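Local coordinates for Ras GTPase-activating-like protein IQGAP3 (Homo sapiens, PDB 3ISU) that probably acts as a calmodulin-binding scaffold in cell signalling, as a member of the IQGAP family, at residues G59-K64 and Q80-D85. Sequence-based numbering, arbitrary orientation.
Sequences GDEAGK and QLHYQD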
loop_
_atom_site.group_PDB
_atom_site.type_symbol
_atom_site.label_atom_id
_atom_site.label_comp_id
_atom_site.label_asym_id
_atom_site.label_seq_id
_atom_site.Cartn_x
_atom_site.Cartn_y
_atom_site.Cartn_z
ATOM N N GLY A 59 9.317 -6.836 5.276
ATOM C CA GLY A 59 9.396 -6.782 6.716
ATOM C C GLY A 59 10.298 -7.880 7.241
ATOM O O GLY A 59 10.998 -8.554 6.469
ATOM N N ASP A 60 10.137 -8.146 8.529
ATOM C CA ASP A 60 11.045 -8.994 9.263
ATOM C C ASP A 60 10.497 -10.423 9.468
ATOM O O ASP A 60 10.953 -11.152 10.329
ATOM C CB ASP A 60 11.396 -8.282 10.596
ATOM C CG ASP A 60 10.276 -8.287 11.607
ATOM O OD1 ASP A 60 9.116 -8.662 11.326
ATOM O OD2 ASP A 60 10.575 -7.911 12.768
ATOM N N GLU A 61 9.530 -10.809 8.632
ATOM C CA GLU A 61 8.933 -12.125 8.635
ATOM C C GLU A 61 8.492 -12.404 7.202
ATOM O O GLU A 61 8.286 -11.475 6.423
ATOM C CB GLU A 61 7.678 -12.189 9.499
ATOM C CG GLU A 61 7.878 -11.971 10.997
ATOM C CD GLU A 61 6.587 -12.073 11.783
ATOM O OE1 GLU A 61 5.471 -11.908 11.211
ATOM O OE2 GLU A 61 6.692 -12.343 12.999
ATOM N N ALA A 62 8.343 -13.692 6.893
ATOM C CA ALA A 62 7.824 -14.139 5.605
ATOM C C ALA A 62 6.463 -13.531 5.365
ATOM O O ALA A 62 5.576 -13.629 6.238
ATOM C CB ALA A 62 7.677 -15.724 5.611
ATOM N N GLY A 63 6.255 -12.953 4.185
ATOM C CA GLY A 63 4.935 -12.443 3.819
ATOM C C GLY A 63 4.606 -11.075 4.449
ATOM O O GLY A 63 3.532 -10.548 4.221
ATOM N N LYS A 64 5.544 -10.500 5.195
ATOM C CA LYS A 64 5.280 -9.240 5.925
ATOM C C LYS A 64 5.908 -8.098 5.153
ATOM O O LYS A 64 7.035 -8.207 4.679
ATOM C CB LYS A 64 5.851 -9.294 7.329
ATOM C CG LYS A 64 5.591 -8.057 8.194
ATOM C CD LYS A 64 6.063 -8.410 9.611
ATOM C CE LYS A 64 5.673 -7.404 10.665
ATOM N NZ LYS A 64 6.302 -7.847 11.956
ATOM N N GLN A 80 2.111 -2.729 9.215
ATOM C CA GLN A 80 2.582 -3.995 8.686
ATOM C C GLN A 80 1.460 -4.657 7.914
ATOM O O GLN A 80 0.330 -4.758 8.435
ATOM C CB GLN A 80 3.061 -4.872 9.827
ATOM C CG GLN A 80 4.150 -4.279 10.741
ATOM C CD GLN A 80 5.424 -3.819 10.031
ATOM O OE1 GLN A 80 5.976 -4.518 9.164
ATOM N NE2 GLN A 80 5.918 -2.636 10.423
ATOM N N LEU A 81 1.733 -4.985 6.642
ATOM C CA LEU A 81 0.803 -5.716 5.778
ATOM C C LEU A 81 1.311 -7.166 5.784
ATOM O O LEU A 81 2.505 -7.392 5.646
ATOM C CB LEU A 81 0.841 -5.217 4.323
ATOM C CG LEU A 81 0.021 -4.087 3.699
ATOM C CD1 LEU A 81 0.428 -3.974 2.254
ATOM C CD2 LEU A 81 -1.480 -4.413 3.783
ATOM N N HIS A 82 0.402 -8.118 5.940
ATOM C CA HIS A 82 0.734 -9.521 5.848
ATOM C C HIS A 82 0.034 -10.108 4.629
ATOM O O HIS A 82 -1.185 -9.987 4.457
ATOM C CB HIS A 82 0.324 -10.232 7.124
ATOM C CG HIS A 82 1.120 -9.806 8.310
ATOM N ND1 HIS A 82 2.309 -10.411 8.656
ATOM C CD2 HIS A 82 0.915 -8.821 9.222
ATOM C CE1 HIS A 82 2.784 -9.843 9.752
ATOM N NE2 HIS A 82 1.971 -8.861 10.103
ATOM N N TYR A 83 0.823 -10.742 3.781
ATOM C CA TYR A 83 0.302 -11.301 2.559
ATOM C C TYR A 83 -0.843 -12.277 2.872
ATOM O O TYR A 83 -1.869 -12.278 2.179
ATOM C CB TYR A 83 1.430 -11.997 1.843
ATOM C CG TYR A 83 1.143 -12.286 0.410
ATOM C CD1 TYR A 83 1.364 -11.339 -0.587
ATOM C CD2 TYR A 83 0.563 -13.496 0.052
ATOM C CE1 TYR A 83 1.100 -11.640 -1.913
ATOM C CE2 TYR A 83 0.285 -13.764 -1.230
ATOM C CZ TYR A 83 0.566 -12.865 -2.210
ATOM O OH TYR A 83 0.257 -13.242 -3.487
ATOM N N GLN A 84 -0.706 -13.060 3.945
ATOM C CA GLN A 84 -1.729 -14.062 4.288
ATOM C C GLN A 84 -3.064 -13.418 4.674
ATOM O O GLN A 84 -4.145 -13.936 4.348
ATOM C CB GLN A 84 -1.256 -14.993 5.387
ATOM C CG GLN A 84 -2.272 -16.132 5.712
ATOM C CD GLN A 84 -2.586 -17.096 4.553
ATOM O OE1 GLN A 84 -1.730 -17.373 3.672
ATOM N NE2 GLN A 84 -3.844 -17.606 4.529
ATOM N N ASP A 85 -2.998 -12.240 5.294
ATOM C CA ASP A 85 -4.216 -11.466 5.597
ATOM C C ASP A 85 -4.910 -10.991 4.304
ATOM O O ASP A 85 -6.132 -11.048 4.185
ATOM C CB ASP A 85 -3.901 -10.268 6.524
ATOM C CG ASP A 85 -3.487 -10.688 7.918
ATOM O OD1 ASP A 85 -3.775 -11.801 8.355
ATOM O OD2 ASP A 85 -2.848 -9.890 8.589
HETATM O O HOH W 1 8.599 -5.747 9.735
HETATM O O HOH W 2 3.335 -12.572 7.391
#
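Lys-64 and His-82 form an antiparallel non-hydrogen-bonded pair at the end of the four-stranded sheet of the RGC domain, where the loop between strands 52-58 and 64-71 meets the last residues of outermost strand 74-82. The Lys-64 chain runs alongside the imidazole of His-82, in the same direction. Lys-64 CD sits 3.6 Å from His-82 CE1, oblique to the imidazole. Lys-64 is extended throughout, with CG anti to the backbone N (chi1 -178°), which carries the chain along the ring and on to Gln-80. There Lys-64 CE lies 3.3 Å from Gln-80 OE1. The ammonium group ends in a salt bridge, Lys-64 NZ to Asp-60 OD1 at 3.0 Å, on the syn side but 26° out of the carboxylate plane. Gln-80 NE2 hydrogen-bonds to Glu-66 OE1, and a water links Gln-80 OE1 to Asp-60 N.

The loop closes with a type II beta turn from Glu-61 to Lys-64, and Gly-63 takes its positive phi. Just beyond the strand pairing, Tyr-83 N, in the first turn of helix 83-91, donates a nearly straight bond of 2.8 Å to Gly-63 O. His-82 is the N-cap residue of that helix. A second water lies in its ring plane, 2.7 Å from His-82 ND1, and donates to Ala-62 O. Glu-61 OE1 approaches the ring edge, 3.7 Å from His-82 CE1. The Tyr-83 side chain packs on Ile-111 and Leu-119 of helix 107-119, and its OH hydrogen-bonds to Asn-115 OD1.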